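Local coordinates for endo-xylogalacturonan hydrolase A (Aspergillus tubingensis, PDB 4C2L) that hydrolyses the xylose-substituted galacturonan backbone of xylogalacturonan in the hairy regions of pectin, as a secreted family 28 glycoside hydrolase, at the glycan on Asn283. Coordinates in Å, arbitrary orientation; residue numbers count along the deposited sequence, not the author numbering.

The glycan on Asn283. Residues 198, 221, 223, 250-252, 283. With NAG (2-acetamido-2-deoxy-beta-D-glucopyranose), chain B; NAG (2-acetamido-2-deoxy-beta-D-glucopyranose), chain C.
An N-linked N,N'-diacetylchitobiose (two beta-1,4-linked NAG) lies along the outer surface of the right-handed parallel beta-helix, its site centred about 20 Å from Asp210, the likely catalytic proton donor. The chain starts at Asn283, whose ND2 is bonded to C1 of the first NAG (chain B). With CG anti to the backbone N (chi1 177°), ND2 of Asn283 donates its remaining N-H to OD1 of Asn250 at 2.7 Å (161° at H), in the carbonyl plane and on a lone pair. This bond should limit rotation at the glycan root.

Asn250 forms the floor under the first sugar: CB lies beneath ring oxygen O5, and its backbone O accepts the 6-hydroxyl, O6, at 2.7 Å from well above the carbonyl plane. The second NAG (chain C) is poorly ordered. Tyr252 is one wall, CB touching C6 of the first NAG and CD2 packing 3.6 Å from acetamide methyl C8 of the second. Tyr221 supports the junction, its CD1 3.7 Å from C5 of the second; ND2 of Asn250 sits over the rim of one ring face. A water links Tyr221 OH to O3 of the first NAG, which also donates to O5 of the second. Tyr198 loosely extends the floor, C6 of the second NAG lying in its ring plane, 4.0 Å from CE1. With contacts from beneath and one flank, over half of each sugar stays uncovered by protein, apparently on the outer side. Beyond O6 of the first NAG, a water links that hydroxyl to Thr223, standing 2.6 Å from OG1.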
loop_
_atom_site.group_PDB
_atom_site.type_symbol
_atom_site.label_atom_id
_atom_site.label_comp_id
_atom_site.label_asym_id
_atom_site.label_seq_id
_atom_site.Cartn_x
_atom_site.Cartn_y
_atom_site.Cartn_z
ATOM N N TYR A 198 -10.873 -10.638 -2.712
ATOM C CA TYR A 198 -11.454 -9.931 -3.851
ATOM C C TYR A 198 -11.323 -8.420 -3.687
ATOM O O TYR A 198 -12.308 -7.667 -3.718
ATOM C CB TYR A 198 -12.903 -10.371 -4.114
ATOM C CG TYR A 198 -13.047 -11.880 -4.117
ATOM C CD1 TYR A 198 -12.491 -12.655 -5.142
ATOM C CD2 TYR A 198 -13.728 -12.527 -3.093
ATOM C CE1 TYR A 198 -12.609 -14.041 -5.129
ATOM C CE2 TYR A 198 -13.865 -13.910 -3.079
ATOM C CZ TYR A 198 -13.300 -14.657 -4.092
ATOM O OH TYR A 198 -13.436 -16.037 -4.049
ATOM N N TYR A 221 -6.678 -13.238 -3.367
ATOM C CA TYR A 221 -7.444 -12.755 -4.524
ATOM C C TYR A 221 -7.425 -11.227 -4.601
ATOM O O TYR A 221 -8.462 -10.560 -4.449
ATOM C CB TYR A 221 -8.873 -13.301 -4.527
ATOM C CG TYR A 221 -8.925 -14.803 -4.677
ATOM C CD1 TYR A 221 -8.499 -15.416 -5.853
ATOM C CD2 TYR A 221 -9.405 -15.607 -3.645
ATOM C CE1 TYR A 221 -8.532 -16.800 -5.995
ATOM C CE2 TYR A 221 -9.455 -16.997 -3.782
ATOM C CZ TYR A 221 -9.015 -17.576 -4.960
ATOM O OH TYR A 221 -9.057 -18.947 -5.099
ATOM N N THR A 223 -6.285 -8.091 -7.154
ATOM C CA THR A 223 -5.897 -7.680 -8.495
ATOM C C THR A 223 -5.511 -6.224 -8.451
ATOM O O THR A 223 -6.253 -5.394 -7.912
ATOM C CB THR A 223 -7.067 -7.860 -9.475
ATOM O OG1 THR A 223 -7.397 -9.249 -9.554
ATOM C CG2 THR A 223 -6.701 -7.362 -10.870
ATOM N N ASN A 250 -2.657 -15.804 -4.477
ATOM C CA ASN A 250 -3.601 -15.495 -5.552
ATOM C C ASN A 250 -3.658 -13.994 -5.821
ATOM O O ASN A 250 -4.722 -13.339 -5.746
ATOM C CB ASN A 250 -4.972 -16.085 -5.229
ATOM C CG ASN A 250 -4.894 -17.571 -4.917
ATOM O OD1 ASN A 250 -4.163 -18.314 -5.590
ATOM N ND2 ASN A 250 -5.618 -18.010 -3.882
ATOM N N ILE A 251 -2.486 -13.472 -6.161
ATOM C CA ILE A 251 -2.299 -12.039 -6.406
ATOM C C ILE A 251 -1.948 -11.832 -7.868
ATOM O O ILE A 251 -1.079 -12.536 -8.403
ATOM C CB ILE A 251 -1.138 -11.493 -5.549
ATOM C CG1 ILE A 251 -1.299 -11.824 -4.040
ATOM C CG2 ILE A 251 -0.897 -10.007 -5.805
ATOM C CD1 ILE A 251 -2.513 -11.223 -3.370
ATOM N N TYR A 252 -2.588 -10.847 -8.507
ATOM C CA TYR A 252 -2.262 -10.545 -9.896
ATOM C C TYR A 252 -2.052 -9.047 -10.042
ATOM O O TYR A 252 -2.960 -8.261 -9.760
ATOM C CB TYR A 252 -3.376 -11.042 -10.825
ATOM C CG TYR A 252 -3.045 -10.795 -12.275
ATOM C CD1 TYR A 252 -2.135 -11.619 -12.945
ATOM C CD2 TYR A 252 -3.600 -9.715 -12.954
ATOM C CE1 TYR A 252 -1.797 -11.377 -14.276
ATOM C CE2 TYR A 252 -3.275 -9.469 -14.288
ATOM C CZ TYR A 252 -2.369 -10.296 -14.930
ATOM O OH TYR A 252 -2.022 -10.039 -16.243
ATOM N N ASN A 283 1.133 -18.304 -5.953
ATOM C CA ASN A 283 0.390 -17.765 -7.087
ATOM C C ASN A 283 0.354 -16.240 -7.055
ATOM O O ASN A 283 -0.699 -15.635 -6.856
ATOM C CB ASN A 283 -1.017 -18.366 -7.159
ATOM C CG ASN A 283 -1.855 -17.789 -8.287
ATOM O OD1 ASN A 283 -1.333 -17.338 -9.313
ATOM N ND2 ASN A 283 -3.162 -17.800 -8.098
HETATM C C1 NAG B . -4.065 -17.263 -9.073
HETATM C C2 NAG B . -5.314 -18.145 -9.157
HETATM C C3 NAG B . -6.378 -17.519 -10.054
HETATM C C4 NAG B . -6.636 -16.055 -9.672
HETATM C C5 NAG B . -5.299 -15.289 -9.565
HETATM C C6 NAG B . -5.414 -13.815 -9.142
HETATM C C7 NAG B . -4.919 -20.551 -9.004
HETATM C C8 NAG B . -4.506 -21.784 -9.760
HETATM N N2 NAG B . -4.948 -19.431 -9.716
HETATM O O3 NAG B . -7.571 -18.269 -9.945
HETATM O O4 NAG B . -7.480 -15.480 -10.660
HETATM O O5 NAG B . -4.426 -15.953 -8.671
HETATM O O6 NAG B . -6.233 -13.655 -8.003
HETATM O O7 NAG B . -5.200 -20.621 -7.808
HETATM C C1 NAG C . -8.617 -14.847 -10.033
HETATM C C2 NAG C . -9.255 -13.860 -11.022
HETATM C C3 NAG C . -10.608 -13.305 -10.580
HETATM C C4 NAG C . -11.486 -14.308 -9.837
HETATM C C5 NAG C . -10.657 -15.155 -8.862
HETATM C C6 NAG C . -11.503 -16.246 -8.223
HETATM C C7 NAG C . -7.658 -12.626 -12.368
HETATM C C8 NAG C . -6.788 -11.407 -12.494
HETATM N N2 NAG C . -8.377 -12.726 -11.254
HETATM O O3 NAG C . -11.284 -12.916 -11.749
HETATM O O4 NAG C . -12.517 -13.611 -9.160
HETATM O O5 NAG C . -9.574 -15.767 -9.545
HETATM O O6 NAG C . -11.924 -17.117 -9.249
HETATM O O7 NAG C . -7.683 -13.481 -13.247
HETATM O O HOH W 1 -7.718 -11.403 -8.103
HETATM O O HOH W 2 -8.857 -19.752 -8.003
#